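Local coordinates for protein peptide methionine sulfoxide reductase MsrA (Treponema denticola ATCC 35405, PDB 5FA9) that probably repairs oxidised proteins by reducing both epimers of methionine sulfoxide back to methionine, with thioredoxin as the likely reductant, as a fused MsrA-MsrB enzyme, at residues B[3-8]-B[54-59]; B[9-14]-B[50-55]; B[76-81]-B[120-125]; B[95-100]-B[125-130]. The protein carries 2 engineered substitutions. One frame throughout, in Å; residues are numbered along the deposited sequence.

Contact 1 (B[3-8]-B[54-59])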
# COMPACT_ATOMS: atom_id res chain seq x y z
N LYS B 3 0.64 1.60 3.66
CA LYS B 3 2.08 1.77 3.85
C LYS B 3 2.74 0.44 4.16
O LYS B 3 2.06 -0.56 4.41
CB LYS B 3 2.35 2.77 4.98
CG LYS B 3 2.20 4.22 4.58
CD LYS B 3 2.14 5.14 5.79
CE LYS B 3 2.39 6.59 5.41
NZ LYS B 3 1.66 6.97 4.16
N GLU B 4 4.07 0.42 4.14
CA GLU B 4 4.80 -0.81 4.39
C GLU B 4 6.06 -0.57 5.23
O GLU B 4 6.75 0.43 5.07
CB GLU B 4 5.16 -1.51 3.08
CG GLU B 4 6.05 -0.69 2.15
CD GLU B 4 6.23 -1.35 0.80
OE1 GLU B 4 5.24 -1.44 0.04
OE2 GLU B 4 7.36 -1.78 0.49
N ILE B 5 6.33 -1.51 6.13
CA ILE B 5 7.49 -1.44 7.01
C ILE B 5 8.09 -2.85 7.14
O ILE B 5 7.37 -3.84 7.03
CB ILE B 5 7.12 -0.87 8.40
CG1 ILE B 5 8.36 -0.62 9.25
CG2 ILE B 5 6.12 -1.78 9.11
CD1 ILE B 5 9.25 0.48 8.73
N TYR B 6 9.40 -2.93 7.35
CA TYR B 6 10.07 -4.22 7.43
C TYR B 6 10.70 -4.42 8.80
O TYR B 6 11.52 -3.62 9.25
CB TYR B 6 11.14 -4.32 6.33
CG TYR B 6 10.57 -4.32 4.93
CD1 TYR B 6 10.15 -3.13 4.33
CD2 TYR B 6 10.46 -5.49 4.20
CE1 TYR B 6 9.63 -3.12 3.05
CE2 TYR B 6 9.94 -5.49 2.92
CZ TYR B 6 9.53 -4.30 2.35
OH TYR B 6 9.01 -4.30 1.07
N LEU B 7 10.31 -5.51 9.47
CA LEU B 7 10.74 -5.75 10.84
C LEU B 7 11.44 -7.10 11.00
O LEU B 7 10.89 -8.15 10.68
CB LEU B 7 9.54 -5.68 11.79
CG LEU B 7 8.76 -4.37 11.78
CD1 LEU B 7 7.56 -4.45 12.70
CD2 LEU B 7 9.66 -3.20 12.17
N ALA B 8 12.67 -7.06 11.51
CA ALA B 8 13.42 -8.27 11.82
C ALA B 8 13.49 -8.46 13.33
O ALA B 8 14.14 -7.69 14.03
CB ALA B 8 14.81 -8.20 11.22
N VAL B 54 10.16 -9.83 8.34
CA VAL B 54 8.78 -9.94 7.88
C VAL B 54 8.31 -8.62 7.27
O VAL B 54 8.36 -7.58 7.92
CB VAL B 54 7.83 -10.33 9.03
CG1 VAL B 54 6.39 -10.32 8.54
CG2 VAL B 54 8.20 -11.69 9.58
N LYS B 55 7.86 -8.69 6.02
CA LYS B 55 7.30 -7.52 5.35
C LYS B 55 5.90 -7.24 5.86
O LYS B 55 5.04 -8.12 5.86
CB LYS B 55 7.28 -7.73 3.84
CG LYS B 55 6.61 -6.61 3.06
CD LYS B 55 6.73 -6.84 1.56
CE LYS B 55 6.08 -5.71 0.77
NZ LYS B 55 6.19 -5.94 -0.70
N ILE B 56 5.67 -6.01 6.32
CA ILE B 56 4.37 -5.63 6.85
C ILE B 56 3.69 -4.56 6.00
O ILE B 56 4.12 -3.41 5.99
CB ILE B 56 4.48 -5.10 8.30
CG1 ILE B 56 5.21 -6.12 9.18
CG2 ILE B 56 3.11 -4.78 8.86
CD1 ILE B 56 4.42 -7.38 9.42
N VAL B 57 2.63 -4.94 5.31
CA VAL B 57 1.82 -3.98 4.55
C VAL B 57 0.57 -3.65 5.35
O VAL B 57 -0.20 -4.55 5.70
CB VAL B 57 1.43 -4.52 3.17
CG1 VAL B 57 0.57 -3.51 2.43
CG2 VAL B 57 2.68 -4.85 2.36
N TYR B 58 0.36 -2.37 5.64
CA TYR B 58 -0.71 -1.98 6.54
C TYR B 58 -1.43 -0.70 6.12
O TYR B 58 -0.91 0.10 5.34
CB TYR B 58 -0.15 -1.80 7.96
CG TYR B 58 0.80 -0.63 8.11
CD1 TYR B 58 2.13 -0.74 7.71
CD2 TYR B 58 0.38 0.57 8.65
CE1 TYR B 58 3.00 0.32 7.85
CE2 TYR B 58 1.24 1.64 8.79
CZ TYR B 58 2.56 1.51 8.39
OH TYR B 58 3.42 2.57 8.52
N ASP B 59 -2.64 -0.52 6.65
CA ASP B 59 -3.41 0.70 6.44
C ASP B 59 -3.21 1.62 7.64
O ASP B 59 -3.62 1.30 8.75
CB ASP B 59 -4.89 0.37 6.25
CG ASP B 59 -5.71 1.57 5.79
OD1 ASP B 59 -5.15 2.69 5.72
OD2 ASP B 59 -6.91 1.40 5.51
O HOH W 1 5.44 -3.53 -2.06
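Lys55 runs alongside Tyr6, both chains heading in one direction. The lysine chain is extended, with CG anti to the backbone N (chi1 175°), and this lays its methylenes along the tyrosine. Lys55 CG is 3.5 Å from Tyr6 CE2, and Lys55 CE is 3.3 Å from Tyr6 OH. Glu4, on the same face of the sheet, crosses the end of Lys55. Glu4 OE2 accepts a 3.1 Å hydrogen bond from Tyr6 OH, which comes from above the carboxylate plane. Glu4 OE2 and Lys55 NZ are 4.5 Å apart, too far for a salt bridge. A water joins the two charges instead, donating to Glu4 OE1 and accepting from Lys55 NZ. Glu4 OE1 also bonds Ile2 N of the second subunit.

The other face carries Lys3, Ile5, Leu7, Val54, Ile56 and Tyr58. Lys3 CB sits over one face of the Tyr58 ring, 4.1 Å from the Tyr58 ring centroid, a CH-pi contact. Tyr58 CG lies between the backbone N and the carbonyl carbon (chi1 67°), which swings the ring across toward strand 3-8. Ile5 CG2 touches Ile56 CB at 3.8 Å. Helices 12-19 and 65-74 cover this face.

Three hydrogen-bonded pairs, Lys3-Tyr58, Ile5-Ile56 and Leu7-Val54, set the register. This is a regular antiparallel strand pair at the centre of the mixed beta-sheet of the MsrA domain.

Contact 2 (B[9-14]-B[50-55]). Engineered in segment 9-14: Ser11 (natural residue Cys). With D1D ((4S,5S)-1,2-dithiane-4,5-diol), chain F.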
# COMPACT_ATOMS: atom_id res chain seq x y z
N GLY B 9 12.82 -9.50 13.83
CA GLY B 9 12.78 -9.77 15.25
C GLY B 9 12.95 -11.23 15.60
O GLY B 9 12.17 -11.79 16.37
N GLY B 10 13.96 -11.87 15.02
CA GLY B 10 14.22 -13.28 15.25
C GLY B 10 13.60 -14.15 14.18
O GLY B 10 13.45 -13.73 13.03
N SER B 11 13.25 -15.38 14.55
CA SER B 11 12.59 -16.31 13.64
C SER B 11 11.30 -15.71 13.10
O SER B 11 10.39 -15.40 13.86
CB SER B 11 12.31 -17.64 14.35
OG SER B 11 11.46 -18.47 13.57
N PHE B 12 11.23 -15.54 11.78
CA PHE B 12 10.11 -14.83 11.17
C PHE B 12 8.80 -15.60 11.25
O PHE B 12 7.74 -15.06 10.92
CB PHE B 12 10.42 -14.48 9.70
CG PHE B 12 10.98 -15.62 8.89
CD1 PHE B 12 10.27 -16.79 8.71
CD2 PHE B 12 12.21 -15.49 8.27
CE1 PHE B 12 10.79 -17.83 7.95
CE2 PHE B 12 12.74 -16.52 7.51
CZ PHE B 12 12.02 -17.69 7.35
N TRP B 13 8.86 -16.85 11.68
CA TRP B 13 7.66 -17.66 11.86
C TRP B 13 6.76 -17.04 12.92
O TRP B 13 5.55 -16.88 12.70
CB TRP B 13 8.02 -19.09 12.25
CG TRP B 13 8.67 -19.88 11.15
CD1 TRP B 13 8.65 -19.59 9.82
CD2 TRP B 13 9.43 -21.08 11.29
NE1 TRP B 13 9.35 -20.54 9.12
CE2 TRP B 13 9.84 -21.47 10.00
CE3 TRP B 13 9.81 -21.87 12.38
CZ2 TRP B 13 10.61 -22.61 9.77
CZ3 TRP B 13 10.57 -23.00 12.15
CH2 TRP B 13 10.96 -23.36 10.85
N GLY B 14 7.35 -16.68 14.05
CA GLY B 14 6.60 -16.09 15.14
C GLY B 14 6.25 -14.64 14.89
O GLY B 14 5.17 -14.18 15.25
N HIS B 50 22.09 -12.24 5.86
CA HIS B 50 20.78 -11.60 5.79
C HIS B 50 20.01 -11.83 7.09
O HIS B 50 20.11 -12.90 7.70
CB HIS B 50 19.97 -12.15 4.61
CG HIS B 50 20.57 -11.83 3.27
ND1 HIS B 50 20.64 -10.55 2.77
CD2 HIS B 50 21.10 -12.64 2.33
CE1 HIS B 50 21.21 -10.58 1.58
NE2 HIS B 50 21.50 -11.83 1.28
N ALA B 51 19.25 -10.83 7.51
CA ALA B 51 18.42 -10.95 8.70
C ALA B 51 17.03 -11.44 8.35
O ALA B 51 16.44 -11.00 7.36
CB ALA B 51 18.35 -9.62 9.43
N GLU B 52 16.50 -12.35 9.16
CA GLU B 52 15.16 -12.86 8.96
C GLU B 52 14.13 -11.77 9.24
O GLU B 52 14.00 -11.30 10.37
CB GLU B 52 14.91 -14.08 9.85
CG GLU B 52 15.74 -15.29 9.47
CD GLU B 52 15.29 -16.56 10.17
OE1 GLU B 52 16.03 -17.56 10.11
OE2 GLU B 52 14.20 -16.55 10.78
N THR B 53 13.42 -11.36 8.20
CA THR B 53 12.56 -10.18 8.27
C THR B 53 11.16 -10.48 7.74
O THR B 53 10.98 -11.28 6.83
CB THR B 53 13.17 -9.01 7.46
OG1 THR B 53 14.55 -8.84 7.84
CG2 THR B 53 12.42 -7.72 7.71
N VAL B 54 10.16 -9.83 8.34
CA VAL B 54 8.78 -9.94 7.88
C VAL B 54 8.31 -8.62 7.27
O VAL B 54 8.36 -7.58 7.92
CB VAL B 54 7.83 -10.33 9.03
CG1 VAL B 54 6.39 -10.32 8.54
CG2 VAL B 54 8.20 -11.69 9.58
N LYS B 55 7.86 -8.69 6.02
CA LYS B 55 7.30 -7.52 5.35
C LYS B 55 5.90 -7.24 5.86
O LYS B 55 5.04 -8.12 5.86
CB LYS B 55 7.28 -7.73 3.84
CG LYS B 55 6.61 -6.61 3.06
CD LYS B 55 6.73 -6.84 1.56
CE LYS B 55 6.08 -5.71 0.77
NZ LYS B 55 6.19 -5.94 -0.70
S1 D1D F . 15.01 -20.73 8.27
C1 D1D F . 13.54 -20.52 8.90
C2 D1D F . 13.60 -19.85 10.37
O2 D1D F . 12.44 -19.81 10.86
C3 D1D F . 14.63 -20.73 11.44
O3 D1D F . 14.74 -20.09 12.52
C4 D1D F . 16.10 -20.97 10.82
S4 D1D F . 16.04 -21.63 9.34
O HOH W 2 11.96 -11.58 11.98
O HOH W 3 15.51 -11.12 13.07
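Phe12 meets Glu52 where the N-terminal end of helix 12-19 faces strand 51-55, in the MsrA active-site pocket. Ser11 is the N-cap residue. It is an engineered substitution at the predicted catalytic position, where the natural residue is Cys.

One direct hydrogen bond links the segments. Phe12 N donates to Glu52 OE2 over 3.3 Å, and the oxygen is met nearly along its C-O axis. Glu52 OE2 also lies over one face of the Phe12 ring, 3.4 Å from Phe12 CD2. Ring and carboxylate planes are 40° apart, and the two side chains cross at about a right angle.

Water extends the polar contact. One water accepts from Gly9 N and donates to Gly10 O and to Glu52 O, which is 2.6 Å from that water. A second water accepts from Gly10 N and lies near the same Glu52 O.

Apolar contact is brief. Phe12 CB touches Val54 CG2 at 3.6 Å. The first torsion of Phe12 (chi1 47°) places CG above its own backbone and turns the ring toward Glu52.

The dithiane diol is bound in the pocket beside these groups, and Tyr92 OH also bonds it. Glu52 OE1 is 3.3 Å from C2 of the diol, and Ser11 OG shares a 3.2 Å hydrogen bond with O2 of the diol. The diol O2 also sits over the centre of the Trp13 ring face, 3.2 Å from Trp13 CE2.

Contact 3 (B[76-81]-B[120-125])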
# COMPACT_ATOMS: atom_id res chain seq x y z
N ILE B 76 10.21 -8.42 21.32
CA ILE B 76 11.65 -8.63 21.18
C ILE B 76 12.43 -8.12 22.38
O ILE B 76 11.92 -7.37 23.20
CB ILE B 76 12.21 -7.94 19.92
CG1 ILE B 76 12.18 -6.42 20.09
CG2 ILE B 76 11.46 -8.39 18.67
CD1 ILE B 76 13.06 -5.68 19.11
N ASP B 77 13.69 -8.55 22.46
CA ASP B 77 14.64 -7.96 23.39
C ASP B 77 15.56 -7.01 22.63
O ASP B 77 16.48 -7.45 21.94
CB ASP B 77 15.46 -9.05 24.10
CG ASP B 77 16.41 -8.49 25.14
OD1 ASP B 77 16.24 -7.32 25.54
OD2 ASP B 77 17.32 -9.22 25.57
N PRO B 78 15.30 -5.70 22.74
CA PRO B 78 16.02 -4.69 21.95
C PRO B 78 17.45 -4.47 22.42
O PRO B 78 18.19 -3.71 21.79
CB PRO B 78 15.18 -3.43 22.16
CG PRO B 78 14.54 -3.62 23.49
CD PRO B 78 14.28 -5.10 23.61
N THR B 79 17.85 -5.12 23.51
CA THR B 79 19.20 -4.96 24.04
C THR B 79 20.08 -6.16 23.69
O THR B 79 21.29 -6.14 23.92
CB THR B 79 19.19 -4.78 25.57
OG1 THR B 79 18.68 -5.96 26.19
CG2 THR B 79 18.33 -3.59 25.95
N SER B 80 19.48 -7.20 23.13
CA SER B 80 20.20 -8.42 22.79
C SER B 80 20.78 -8.35 21.38
O SER B 80 20.07 -8.04 20.42
CB SER B 80 19.29 -9.64 22.93
OG SER B 80 19.88 -10.78 22.33
N LEU B 81 22.06 -8.66 21.26
CA LEU B 81 22.74 -8.62 19.97
C LEU B 81 22.81 -10.00 19.31
O LEU B 81 23.31 -10.95 19.90
CB LEU B 81 24.15 -8.06 20.12
CG LEU B 81 25.01 -8.01 18.86
CD1 LEU B 81 24.32 -7.21 17.77
CD2 LEU B 81 26.39 -7.44 19.16
N ARG B 120 20.44 -0.82 29.55
CA ARG B 120 21.32 -1.29 28.49
C ARG B 120 20.97 -0.59 27.17
O ARG B 120 19.80 -0.31 26.91
CB ARG B 120 21.21 -2.81 28.34
CG ARG B 120 22.53 -3.55 28.41
CD ARG B 120 22.34 -4.93 29.02
NE ARG B 120 21.80 -4.85 30.37
CZ ARG B 120 21.57 -5.90 31.15
NH1 ARG B 120 21.82 -7.12 30.71
NH2 ARG B 120 21.08 -5.73 32.37
N PRO B 121 21.99 -0.31 26.34
CA PRO B 121 21.75 0.37 25.06
C PRO B 121 20.99 -0.51 24.07
O PRO B 121 21.29 -1.69 23.94
CB PRO B 121 23.17 0.67 24.56
CG PRO B 121 24.02 -0.36 25.21
CD PRO B 121 23.42 -0.59 26.57
N ILE B 122 20.01 0.08 23.39
CA ILE B 122 19.26 -0.64 22.37
C ILE B 122 20.13 -0.88 21.15
O ILE B 122 20.76 0.05 20.64
CB ILE B 122 17.98 0.12 21.97
CG1 ILE B 122 16.96 0.09 23.10
CG2 ILE B 122 17.37 -0.47 20.70
CD1 ILE B 122 15.73 0.94 22.85
N VAL B 123 20.18 -2.13 20.69
CA VAL B 123 21.06 -2.49 19.58
C VAL B 123 20.28 -2.79 18.31
O VAL B 123 20.83 -3.30 17.33
CB VAL B 123 21.92 -3.72 19.93
CG1 VAL B 123 22.88 -3.38 21.06
CG2 VAL B 123 21.04 -4.90 20.31
N VAL B 124 18.98 -2.48 18.32
CA VAL B 124 18.16 -2.61 17.12
C VAL B 124 18.67 -1.65 16.05
O VAL B 124 18.73 -0.44 16.28
CB VAL B 124 16.68 -2.32 17.41
CG1 VAL B 124 15.86 -2.42 16.13
CG2 VAL B 124 16.15 -3.27 18.47
N GLU B 125 19.05 -2.18 14.90
CA GLU B 125 19.59 -1.35 13.83
C GLU B 125 18.48 -0.72 13.00
O GLU B 125 17.47 -1.36 12.69
CB GLU B 125 20.53 -2.17 12.93
CG GLU B 125 19.89 -3.39 12.28
CD GLU B 125 20.86 -4.16 11.41
OE1 GLU B 125 22.07 -4.12 11.69
OE2 GLU B 125 20.40 -4.80 10.44
O HOH W 4 23.03 -3.90 24.67
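Ile76 reaches Val124 through the tip of its side chain, with Ile76 CD1 4.0 Å from Val124 CG2. Asp77 starts a type I beta turn that ends at Ser80. Asp77 OD1 accepts a 2.9 Å hydrogen bond from Thr79 OG1, on the syn side but out of the carboxylate plane. A weak bond from Thr79 N goes to the same oxygen.

Pro78 is the centre of the contact. Pro78 O accepts a nearly straight bond from Val123 N at 2.8 Å, the one direct hydrogen bond between the segments. Ile122 CA also approaches Pro78 O, at 3.3 Å. The proline CB lies against Ile122 CG2 and Val124 CG2, and Phe73 of helix 65-74 packs on both Pro78 and Ile122.

With OG1 turned to Asp77 (chi1 64°), Thr79 points its methyl at Arg120. Thr79 CG2 is 3.8 Å from Arg120 CB, and the two side chains cross at about a right angle. A water bridges Thr79 O and Pro121 O by donating to each. Ser80 O then meets Val123 CG2 at 3.3 Å, and Leu81 CB lies more loosely against this methyl.

The loop after helix 65-74 and the loop between helix 104-115 and strand 125-128 are thus joined by one backbone bond and one water, with aliphatic contacts around them. The turn, closed by Ser80 N to Asp77 O, probably helps to fix the direction of the Pro78 carbonyl.

Contact 4 (B[95-100]-B[125-130])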
# COMPACT_ATOMS: atom_id res chain seq x y z
N GLY B 95 16.21 -5.47 13.79
CA GLY B 95 16.33 -4.31 12.93
C GLY B 95 15.01 -3.82 12.39
O GLY B 95 14.05 -4.58 12.25
N ILE B 96 14.96 -2.52 12.09
CA ILE B 96 13.79 -1.92 11.47
C ILE B 96 14.20 -1.29 10.14
O ILE B 96 15.01 -0.37 10.11
CB ILE B 96 13.15 -0.85 12.38
CG1 ILE B 96 12.79 -1.45 13.74
CG2 ILE B 96 11.91 -0.25 11.71
CD1 ILE B 96 12.31 -0.43 14.75
N TYR B 97 13.63 -1.80 9.05
CA TYR B 97 14.05 -1.38 7.72
C TYR B 97 12.92 -0.65 7.00
O TYR B 97 11.78 -1.12 6.97
CB TYR B 97 14.51 -2.58 6.91
CG TYR B 97 15.50 -3.46 7.65
CD1 TYR B 97 16.83 -3.09 7.77
CD2 TYR B 97 15.10 -4.65 8.22
CE1 TYR B 97 17.74 -3.88 8.45
CE2 TYR B 97 15.99 -5.46 8.90
CZ TYR B 97 17.31 -5.07 9.01
OH TYR B 97 18.21 -5.86 9.69
N TYR B 98 13.25 0.49 6.40
CA TYR B 98 12.25 1.32 5.76
C TYR B 98 12.48 1.42 4.25
O TYR B 98 13.62 1.38 3.78
CB TYR B 98 12.24 2.72 6.37
CG TYR B 98 13.56 3.45 6.27
CD1 TYR B 98 13.87 4.23 5.16
CD2 TYR B 98 14.51 3.36 7.29
CE1 TYR B 98 15.08 4.89 5.07
CE2 TYR B 98 15.72 4.03 7.20
CZ TYR B 98 16.00 4.79 6.09
OH TYR B 98 17.20 5.45 6.00
N VAL B 99 11.39 1.56 3.51
CA VAL B 99 11.46 1.81 2.08
C VAL B 99 10.92 3.21 1.81
O VAL B 99 11.10 3.78 0.74
CB VAL B 99 10.66 0.76 1.29
CG1 VAL B 99 9.17 0.93 1.54
CG2 VAL B 99 10.96 0.84 -0.19
N ASP B 100 10.27 3.77 2.83
CA ASP B 100 9.69 5.10 2.75
C ASP B 100 10.48 6.07 3.63
O ASP B 100 10.48 5.94 4.86
CB ASP B 100 8.22 5.06 3.18
CG ASP B 100 7.47 6.35 2.87
OD1 ASP B 100 8.12 7.34 2.46
OD2 ASP B 100 6.23 6.37 3.02
N GLU B 125 19.05 -2.18 14.90
CA GLU B 125 19.59 -1.35 13.83
C GLU B 125 18.48 -0.72 13.00
O GLU B 125 17.47 -1.36 12.69
CB GLU B 125 20.53 -2.17 12.93
CG GLU B 125 19.89 -3.39 12.28
CD GLU B 125 20.86 -4.16 11.41
OE1 GLU B 125 22.07 -4.12 11.69
OE2 GLU B 125 20.40 -4.80 10.44
N VAL B 126 18.67 0.54 12.64
CA VAL B 126 17.72 1.24 11.78
C VAL B 126 18.41 1.62 10.48
O VAL B 126 19.25 2.53 10.45
CB VAL B 126 17.15 2.50 12.45
CG1 VAL B 126 16.23 3.24 11.49
CG2 VAL B 126 16.40 2.12 13.72
N GLU B 127 18.06 0.93 9.40
CA GLU B 127 18.70 1.14 8.11
C GLU B 127 17.65 1.20 7.01
O GLU B 127 16.56 0.66 7.16
CB GLU B 127 19.71 0.03 7.80
CG GLU B 127 20.76 -0.20 8.87
CD GLU B 127 21.66 -1.37 8.54
OE1 GLU B 127 21.35 -2.11 7.58
OE2 GLU B 127 22.68 -1.55 9.23
N LYS B 128 17.99 1.85 5.91
CA LYS B 128 17.16 1.77 4.72
C LYS B 128 17.26 0.36 4.15
O LYS B 128 18.36 -0.17 3.99
CB LYS B 128 17.59 2.80 3.67
CG LYS B 128 16.66 2.89 2.47
CD LYS B 128 17.32 3.60 1.31
CE LYS B 128 16.38 3.71 0.11
NZ LYS B 128 15.14 4.47 0.44
N LEU B 129 16.11 -0.25 3.87
CA LEU B 129 16.08 -1.55 3.25
C LEU B 129 16.76 -1.48 1.89
O LEU B 129 16.41 -0.62 1.07
CB LEU B 129 14.64 -2.05 3.09
CG LEU B 129 14.49 -3.49 2.62
CD1 LEU B 129 15.04 -4.46 3.66
CD2 LEU B 129 13.04 -3.80 2.28
N LYS B 130 17.72 -2.35 1.64
CA LYS B 130 18.45 -2.27 0.39
C LYS B 130 18.21 -3.54 -0.43
O LYS B 130 18.22 -3.50 -1.66
CB LYS B 130 19.94 -2.06 0.66
CG LYS B 130 20.57 -1.11 -0.33
CD LYS B 130 20.04 0.30 -0.05
CE LYS B 130 20.19 1.24 -1.23
NZ LYS B 130 19.47 2.53 -1.02
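Strands 95-98 and 125-128 pair in parallel, with Glu125 beside Gly95 and Lys128 beside Tyr98. They are the two beta-strands of a beta-alpha-beta unit whose helix is 104-115. Strand 125-128 is at an edge of the mixed sheet within this chain.

The backbone bonds are uneven. Ile96 N donates to Glu125 O at 2.8 Å, and Leu129 N to Tyr98 O at 3.0 Å. The two between them, Glu127 N to Ile96 O and Tyr98 N to Glu127 O, are weak.

On one face, Tyr97 OH donates to Glu125 OE2 at 2.5 Å. Glu125 OE2 uses its anti lone pair and lies at the ring edge, in the ring plane; the carboxylate itself is turned 82° to the ring. Glu125 CG sits between the backbone N and the carbonyl carbon (chi1 58°), a turn that brings the acid across to the tyrosine. Arg93 forms a salt bridge with the same OE2. Gly95 C lies against one face of the Tyr97 ring, offset toward its rim, and Glu125 CG lies on Gly95 CA at 3.7 Å. Tyr97 CB touches Leu129 CD1 at 3.8 Å. Glu127 OE1 is hydrogen-bonded to Asn34 ND2.

On the other face, the Tyr98 ring lies over the Lys128 backbone. Lys128 CA is 3.6 Å from the Tyr98 ring centroid, a CH-pi contact over the face.

Helix 104-115 packs on this side, with Ile107 against Ile96 and Val126, and Ile104 against Tyr98. Helix 65-74 adds Leu69 and Tyr72 against Ile96. Strand 2-8 hydrogen-bonds the other edge of strand 95-98.

From the N terminus, strand 2-8 runs into helix 12-19. Contact 1 closes the wide loop from 3-8 to 54-59. Contact 2 opens later and ends on the same strand, overlapping contact 1 at Val54 and Lys55; its loop lies almost wholly within the first. They tie the centre of the sheet to the pocket. Contacts 3 and 4 come later in the chain and cross. Their ranges meet at Glu125, which makes its contacts only in contact 4. Contact 3 joins the loops after helices 65-74 and 104-115. Contact 4 closes the beta-alpha-beta unit. Tyr6 O to Tyr97 N, 2.8 Å, joins contacts 1 and 4 across neighbouring strands. Gly9 packs on Ile76 between contacts 2 and 3.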